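Local coordinates for chemotaxis transducer (Pseudomonas aeruginosa, PDB 6GCV), which probably senses nitrate for chemotaxis by binding it directly at its PilJ-type ligand-binding domain, at residues Gln27-Ala38 with Ala50-Ser61. Numbering follows the deposited sequence.
Sequences QRMLSQKMAREA and ALAATIAQYERS. With NA (sodium ion), chain E; NO3 (nitrate ion), chain D; ACT (acetate ion), chain G.
Gln27 and Tyr58 illustrate how a single amide can serve a ring and a backbone at once. From its CB, 4.0 Å from CE2 of Tyr58, the Gln27 chain bends at chi2. CD then lies against both the Ser61 CB and the tyrosine ring, and OE1 approaches Ser61 CB and accepts a bond from a water that in turn takes one from Ser61 OG, a hydroxyl also bonded to Arg72. NE2 sits over one face of the ring, offset toward the rim, with the amide and ring planes only 12° apart. The same nitrogen donates a nearly straight bond (172°) to Tyr58 O at 3.0 Å. Its other partner is a second water, close to Tyr58 OH. Trp93 of helix 80-103 stacks on the same tyrosine.

The two segments belong to the first antiparallel hairpin of a four-helix bundle, their axes 9.2 Å apart at 161°, and side chains interlock as knobs into holes. Met34 is one knob, among Leu51, Thr54, Ile55 and Tyr58; its chain turns at chi3, bringing CE to 3.5 Å from Tyr58 CB. Thr54 is the reciprocal knob, among Leu30, Lys33, Met34 and Glu37. Its CG2 meets Leu30 CD2, while OG1 accepts a bond from Lys33 NZ at 2.9 Å and lies 2.8 Å from Glu37 OE1. Lys33 NZ also forms a salt bridge to Glu37 OE2, so lysine, threonine and carboxylate make a compact polar cluster beside the apolar packing. Glu37 contributes its backbone O, not its carboxylate, to the bound sodium ion.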
ATOM      1  N   GLN A  27      -4.250  -5.049   0.505  1.00 13.73           N
ATOM      2  CA  GLN A  27      -3.936  -5.476  -0.864  1.00 13.76           C
ATOM      3  C   GLN A  27      -3.364  -4.313  -1.676  1.00 13.79           C
ATOM      4  O   GLN A  27      -2.516  -4.487  -2.549  1.00 13.72           O
ATOM      5  CB  GLN A  27      -5.171  -6.013  -1.581  1.00 14.81           C
ATOM      6  CG  GLN A  27      -5.816  -7.256  -0.993  1.00 14.90           C
ATOM      7  CD  GLN A  27      -4.901  -8.457  -1.059  1.00 13.92           C
ATOM      8  OE1 GLN A  27      -3.889  -8.528  -0.341  1.00 14.91           O
ATOM      9  NE2 GLN A  27      -5.265  -9.445  -1.903  1.00 15.37           N
ATOM     10  N   ARG A  28      -3.919  -3.122  -1.460  1.00 14.04           N
ATOM     11  CA  ARG A  28      -3.446  -1.927  -2.147  1.00 13.90           C
ATOM     12  C   ARG A  28      -1.956  -1.732  -1.888  1.00 13.17           C
ATOM     13  O   ARG A  28      -1.143  -1.576  -2.818  1.00 14.29           O
ATOM     14  CB  ARG A  28      -4.202  -0.678  -1.683  1.00 14.56           C
ATOM     15  CG  ARG A  28      -5.720  -0.737  -1.880  1.00 15.77           C
ATOM     16  CD  ARG A  28      -6.411   0.538  -1.415  1.00 17.14           C
ATOM     17  NE  ARG A  28      -6.256   0.722   0.031  1.00 16.50           N
ATOM     18  CZ  ARG A  28      -6.996   1.575   0.748  1.00 17.07           C
ATOM     19  NH1 ARG A  28      -7.971   2.256   0.170  1.00 18.44           N
ATOM     20  NH2 ARG A  28      -6.796   1.694   2.059  1.00 17.77           N
ATOM     21  N   MET A  29      -1.583  -1.785  -0.627  1.00 13.20           N
ATOM     22  CA  MET A  29      -0.183  -1.659  -0.244  1.00 13.42           C
ATOM     23  C   MET A  29       0.666  -2.774  -0.851  1.00 12.87           C
ATOM     24  O   MET A  29       1.758  -2.497  -1.378  1.00 13.22           O
ATOM     25  CB  MET A  29      -0.071  -1.660   1.272  1.00 13.67           C
ATOM     26  CG  MET A  29       1.336  -1.557   1.814  1.00 13.83           C
ATOM     27  SD  MET A  29       2.232  -3.135   1.852  1.00 14.80           S
ATOM     28  CE  MET A  29       1.342  -3.982   3.123  1.00 16.67           C
ATOM     29  N   LEU A  30       0.167  -4.016  -0.764  1.00 13.29           N
ATOM     30  CA  LEU A  30       0.998  -5.117  -1.217  1.00 13.02           C
ATOM     31  C   LEU A  30       1.308  -4.995  -2.707  1.00 13.50           C
ATOM     32  O   LEU A  30       2.422  -5.324  -3.142  1.00 13.65           O
ATOM     33  CB  LEU A  30       0.344  -6.457  -0.894  1.00 12.98           C
ATOM     34  CG  LEU A  30       0.271  -6.795   0.601  1.00 13.24           C
ATOM     35  CD1 LEU A  30      -0.671  -7.945   0.840  1.00 15.03           C
ATOM     36  CD2 LEU A  30       1.627  -7.112   1.194  1.00 14.31           C
ATOM     37  N   SER A  31       0.333  -4.544  -3.489  1.00 13.68           N
ATOM     38  CA  SER A  31       0.573  -4.368  -4.911  1.00 13.38           C
ATOM     39  C   SER A  31       1.758  -3.452  -5.190  1.00 13.24           C
ATOM     40  O   SER A  31       2.457  -3.633  -6.183  1.00 14.28           O
ATOM     41  CB  SER A  31      -0.703  -3.867  -5.614  1.00 13.67           C
ATOM     42  OG  SER A  31      -0.960  -2.476  -5.402  1.00 14.38           O
ATOM     43  N   GLN A  32       1.923  -2.449  -4.342  1.00 13.16           N
ATOM     44  CA  GLN A  32       3.009  -1.490  -4.509  1.00 12.85           C
ATOM     45  C   GLN A  32       4.348  -2.015  -3.939  1.00 12.77           C
ATOM     46  O   GLN A  32       5.403  -1.817  -4.542  1.00 13.33           O
ATOM     47  CB  GLN A  32       2.608  -0.149  -3.888  1.00 13.10           C
ATOM     48  CG  GLN A  32       1.319   0.388  -4.466  1.00 13.47           C
ATOM     49  CD  GLN A  32       1.404   0.554  -5.942  1.00 13.96           C
ATOM     50  OE1 GLN A  32       2.116   1.449  -6.394  1.00 15.72           O
ATOM     51  NE2 GLN A  32       0.733  -0.317  -6.706  1.00 14.98           N
ATOM     52  N   LYS A  33       4.262  -2.672  -2.791  1.00 12.56           N
ATOM     53  CA  LYS A  33       5.455  -3.291  -2.195  1.00 12.99           C
ATOM     54  C   LYS A  33       6.109  -4.286  -3.136  1.00 12.78           C
ATOM     55  O   LYS A  33       7.340  -4.306  -3.289  1.00 13.36           O
ATOM     56  CB  LYS A  33       5.090  -3.927  -0.841  1.00 13.27           C
ATOM     57  CG  LYS A  33       6.275  -4.526  -0.082  1.00 14.78           C
ATOM     58  CD  LYS A  33       5.859  -4.910   1.332  1.00 17.67           C
ATOM     59  CE  LYS A  33       7.052  -5.371   2.152  1.00 20.52           C
ATOM     60  NZ  LYS A  33       7.283  -6.812   1.925  1.00 25.81           N
ATOM     61  N   MET A  34       5.286  -5.119  -3.770  1.00 12.59           N
ATOM     62  CA  MET A  34       5.848  -6.111  -4.664  1.00 13.83           C
ATOM     63  C   MET A  34       6.511  -5.440  -5.872  1.00 14.01           C
ATOM     64  O   MET A  34       7.541  -5.920  -6.367  1.00 13.73           O
ATOM     65  CB  MET A  34       4.852  -7.202  -5.042  1.00 17.47           C
ATOM     66  CG  MET A  34       3.668  -6.724  -5.776  1.00 16.83           C
ATOM     67  SD  MET A  34       2.424  -8.020  -6.002  1.00 16.68           S
ATOM     68  CE  MET A  34       1.644  -8.369  -4.438  1.00 17.65           C
ATOM     69  N   ALA A  35       5.937  -4.344  -6.352  1.00 13.77           N
ATOM     70  CA  ALA A  35       6.561  -3.639  -7.462  1.00 14.37           C
ATOM     71  C   ALA A  35       7.937  -3.090  -7.050  1.00 14.15           C
ATOM     72  O   ALA A  35       8.911  -3.198  -7.794  1.00 14.38           O
ATOM     73  CB  ALA A  35       5.684  -2.513  -7.956  1.00 15.50           C
ATOM     74  N   ARG A  36       8.010  -2.477  -5.880  1.00 13.62           N
ATOM     75  CA  ARG A  36       9.292  -1.995  -5.443  1.00 14.73           C
ATOM     76  C   ARG A  36      10.322  -3.105  -5.285  1.00 12.76           C
ATOM     77  O   ARG A  36      11.470  -2.953  -5.663  1.00 13.91           O
ATOM     78  CB  ARG A  36       9.178  -1.005  -4.331  1.00 19.24           C
ATOM     79  CG  ARG A  36       8.726  -1.414  -3.036  1.00 21.10           C
ATOM     80  CD  ARG A  36       9.866  -1.631  -2.062  1.00 22.66           C
ATOM     81  NE  ARG A  36       9.337  -1.828  -0.728  1.00 22.45           N
ATOM     82  CZ  ARG A  36       9.973  -2.371   0.303  1.00 19.96           C
ATOM     83  NH1 ARG A  36      11.064  -3.092   0.110  1.00 22.93           N
ATOM     84  NH2 ARG A  36       9.319  -2.385   1.485  1.00 18.15           N
ATOM     85  N   GLU A  37       9.898  -4.235  -4.732  1.00 13.10           N
ATOM     86  CA  GLU A  37      10.817  -5.368  -4.579  1.00 13.16           C
ATOM     87  C   GLU A  37      11.291  -5.883  -5.953  1.00 13.09           C
ATOM     88  O   GLU A  37      12.483  -6.254  -6.094  1.00 13.57           O
ATOM     89  CB  GLU A  37      10.128  -6.468  -3.784  1.00 13.84           C
ATOM     90  CG  GLU A  37       9.958  -6.107  -2.332  1.00 14.86           C
ATOM     91  CD  GLU A  37       9.017  -6.988  -1.546  1.00 15.87           C
ATOM     92  OE1 GLU A  37       8.138  -7.613  -2.153  1.00 16.50           O
ATOM     93  OE2 GLU A  37       9.110  -7.032  -0.282  1.00 17.28           O
ATOM     94  N   ALA A  38      10.379  -5.974  -6.919  1.00 13.01           N
ATOM     95  CA  ALA A  38      10.775  -6.441  -8.257  1.00 12.79           C
ATOM     96  C   ALA A  38      11.736  -5.483  -8.929  1.00 12.63           C
ATOM     97  O   ALA A  38      12.693  -5.909  -9.591  1.00 13.18           O
ATOM     98  CB  ALA A  38       9.543  -6.674  -9.096  1.00 13.77           C
ATOM     99  N   ALA A  50      11.931 -12.122  -0.529  1.00 15.59           N
ATOM    100  CA  ALA A  50      11.051 -11.031  -0.073  1.00 15.03           C
ATOM    101  C   ALA A  50       9.925 -10.837  -1.063  1.00 14.24           C
ATOM    102  O   ALA A  50       8.775 -10.691  -0.672  1.00 16.00           O
ATOM    103  CB  ALA A  50      11.836  -9.746   0.130  1.00 16.83           C
ATOM    104  N   LEU A  51      10.254 -10.805  -2.347  1.00 14.55           N
ATOM    105  CA  LEU A  51       9.247 -10.681  -3.361  1.00 14.13           C
ATOM    106  C   LEU A  51       8.236 -11.824  -3.275  1.00 14.01           C
ATOM    107  O   LEU A  51       7.034 -11.624  -3.314  1.00 14.77           O
ATOM    108  CB  LEU A  51       9.867 -10.597  -4.745  1.00 14.49           C
ATOM    109  CG  LEU A  51       8.884 -10.515  -5.934  1.00 14.93           C
ATOM    110  CD1 LEU A  51       7.950  -9.343  -5.827  1.00 15.75           C
ATOM    111  CD2 LEU A  51       9.606 -10.475  -7.273  1.00 16.62           C
ATOM    112  N   ALA A  52       8.747 -13.058  -3.175  1.00 14.10           N
ATOM    113  CA  ALA A  52       7.866 -14.206  -3.045  1.00 14.85           C
ATOM    114  C   ALA A  52       6.957 -14.070  -1.865  1.00 15.13           C
ATOM    115  O   ALA A  52       5.768 -14.408  -1.950  1.00 15.37           O
ATOM    116  CB  ALA A  52       8.654 -15.508  -2.986  1.00 16.88           C
ATOM    117  N   ALA A  53       7.499 -13.649  -0.728  1.00 14.43           N
ATOM    118  CA  ALA A  53       6.676 -13.541   0.469  1.00 15.19           C
ATOM    119  C   ALA A  53       5.567 -12.505   0.320  1.00 14.95           C
ATOM    120  O   ALA A  53       4.436 -12.709   0.790  1.00 15.98           O
ATOM    121  CB  ALA A  53       7.557 -13.240   1.654  1.00 16.92           C
ATOM    122  N   THR A  54       5.875 -11.376  -0.316  1.00 14.22           N
ATOM    123  CA  THR A  54       4.864 -10.329  -0.527  1.00 14.13           C
ATOM    124  C   THR A  54       3.749 -10.805  -1.457  1.00 14.11           C
ATOM    125  O   THR A  54       2.553 -10.593  -1.197  1.00 15.19           O
ATOM    126  CB  THR A  54       5.517  -9.038  -1.062  1.00 13.85           C
ATOM    127  OG1 THR A  54       6.557  -8.675  -0.142  1.00 14.91           O
ATOM    128  CG2 THR A  54       4.515  -7.948  -1.183  1.00 14.51           C
ATOM    129  N   ILE A  55       4.138 -11.468  -2.542  1.00 14.25           N
ATOM    130  CA  ILE A  55       3.170 -12.049  -3.463  1.00 14.44           C
ATOM    131  C   ILE A  55       2.293 -13.072  -2.723  1.00 15.41           C
ATOM    132  O   ILE A  55       1.081 -13.081  -2.895  1.00 15.04           O
ATOM    133  CB  ILE A  55       3.874 -12.672  -4.675  1.00 14.17           C
ATOM    134  CG1 ILE A  55       4.504 -11.566  -5.530  1.00 15.32           C
ATOM    135  CG2 ILE A  55       2.922 -13.535  -5.480  1.00 15.56           C
ATOM    136  CD1 ILE A  55       5.372 -12.049  -6.644  1.00 17.56           C
ATOM    137  N   ALA A  56       2.897 -13.893  -1.871  1.00 14.85           N
ATOM    138  CA  ALA A  56       2.145 -14.887  -1.105  1.00 15.55           C
ATOM    139  C   ALA A  56       1.157 -14.238  -0.159  1.00 14.98           C
ATOM    140  O   ALA A  56       0.023 -14.704  -0.023  1.00 15.62           O
ATOM    141  CB  ALA A  56       3.073 -15.820  -0.345  1.00 16.26           C
ATOM    142  N   GLN A  57       1.547 -13.125   0.468  1.00 14.81           N
ATOM    143  CA  GLN A  57       0.589 -12.412   1.347  1.00 15.53           C
ATOM    144  C   GLN A  57      -0.621 -11.928   0.535  1.00 15.21           C
ATOM    145  O   GLN A  57      -1.782 -12.035   0.986  1.00 15.70           O
ATOM    146  CB  GLN A  57       1.262 -11.248   2.048  1.00 16.48           C
ATOM    147  CG  GLN A  57       2.266 -11.586   3.105  1.00 20.41           C
ATOM    148  CD  GLN A  57       1.680 -12.076   4.407  1.00 22.91           C
ATOM    149  OE1 GLN A  57       0.468 -12.248   4.596  1.00 24.87           O
ATOM    150  NE2 GLN A  57       2.577 -12.330   5.336  1.00 29.14           N
ATOM    151  N   TYR A  58      -0.359 -11.355  -0.633  1.00 14.36           N
ATOM    152  CA  TYR A  58      -1.435 -10.882  -1.490  1.00 14.17           C
ATOM    153  C   TYR A  58      -2.370 -12.035  -1.868  1.00 14.62           C
ATOM    154  O   TYR A  58      -3.601 -11.925  -1.808  1.00 15.50           O
ATOM    155  CB  TYR A  58      -0.883 -10.186  -2.745  1.00 14.44           C
ATOM    156  CG  TYR A  58      -1.964  -9.797  -3.728  1.00 14.63           C
ATOM    157  CD1 TYR A  58      -2.523 -10.699  -4.578  1.00 15.85           C
ATOM    158  CD2 TYR A  58      -2.503  -8.529  -3.715  1.00 15.04           C
ATOM    159  CE1 TYR A  58      -3.610 -10.384  -5.360  1.00 16.66           C
ATOM    160  CE2 TYR A  58      -3.551  -8.175  -4.559  1.00 16.25           C
ATOM    161  CZ  TYR A  58      -4.108  -9.129  -5.372  1.00 17.15           C
ATOM    162  OH  TYR A  58      -5.193  -8.803  -6.171  1.00 19.14           O
ATOM    163  N   GLU A  59      -1.780 -13.163  -2.262  1.00 14.24           N
ATOM    164  CA  GLU A  59      -2.605 -14.282  -2.744  1.00 15.45           C
ATOM    165  C   GLU A  59      -3.349 -14.912  -1.610  1.00 15.79           C
ATOM    166  O   GLU A  59      -4.474 -15.390  -1.805  1.00 16.82           O
ATOM    167  CB  GLU A  59      -1.754 -15.281  -3.488  1.00 16.47           C
ATOM    168  CG  GLU A  59      -1.257 -14.745  -4.824  1.00 18.69           C
ATOM    169  CD  GLU A  59      -0.776 -15.764  -5.800  1.00 25.16           C
ATOM    170  OE1 GLU A  59      -0.793 -16.984  -5.499  1.00 30.76           O
ATOM    171  OE2 GLU A  59      -0.486 -15.370  -6.933  1.00 31.33           O
ATOM    172  N   ARG A  60      -2.778 -14.941  -0.410  1.00 15.57           N
ATOM    173  CA  ARG A  60      -3.454 -15.505   0.743  1.00 16.65           C
ATOM    174  C   ARG A  60      -4.685 -14.656   1.048  1.00 16.32           C
ATOM    175  O   ARG A  60      -5.793 -15.161   1.259  1.00 17.51           O
ATOM    176  CB  ARG A  60      -2.478 -15.512   1.933  1.00 19.11           C
ATOM    177  CG  ARG A  60      -3.005 -16.091   3.210  1.00 20.56           C
ATOM    178  CD  ARG A  60      -1.881 -16.316   4.191  1.00 24.46           C
ATOM    179  NE  ARG A  60      -1.319 -15.100   4.759  1.00 25.91           N
ATOM    180  CZ  ARG A  60      -1.721 -14.550   5.921  1.00 26.65           C
ATOM    181  NH1 ARG A  60      -2.733 -15.029   6.589  1.00 27.25           N
ATOM    182  NH2 ARG A  60      -1.121 -13.489   6.431  1.00 26.52           N
ATOM    183  N   SER A  61      -4.485 -13.332   1.049  1.00 15.70           N
ATOM    184  CA  SER A  61      -5.590 -12.434   1.296  1.00 16.20           C
ATOM    185  C   SER A  61      -6.653 -12.528   0.219  1.00 16.45           C
ATOM    186  O   SER A  61      -7.832 -12.492   0.541  1.00 17.72           O
ATOM    187  CB  SER A  61      -5.087 -11.004   1.424  1.00 15.88           C
ATOM    188  OG  SER A  61      -4.389 -10.874   2.632  1.00 17.49           O
TER
HETATM  189 NA    NA E 201      13.811  -7.167  -3.630  1.00 23.84          NA
HETATM  190  N   NO3 D 200      -3.778   0.068   2.644  1.00 18.92           N
HETATM  191  O1  NO3 D 200      -4.775   0.066   3.386  1.00 18.66           O
HETATM  192  O2  NO3 D 200      -2.690  -0.530   3.004  1.00 19.41           O
HETATM  193  O3  NO3 D 200      -3.717   0.653   1.512  1.00 18.97           O
HETATM  194  C   ACT G 203      11.442  -6.130   1.986  0.54 17.61           C
HETATM  195  O   ACT G 203      12.139  -5.216   2.532  0.54 25.84           O
HETATM  196  OXT ACT G 203      11.258  -6.154   0.718  0.54 19.76           O
HETATM  197  CH3 ACT G 203      10.628  -7.060   2.831  0.54 21.46           C
HETATM  198  O   HOH W   1      -4.058  -8.135   2.321  1.00 15.89           O
HETATM  199  O   HOH W   2      -7.328  -9.023  -3.889  1.00 20.49           O
HETATM  200  O   HOH W   3      13.411  -6.142  -1.036  1.00 21.17           O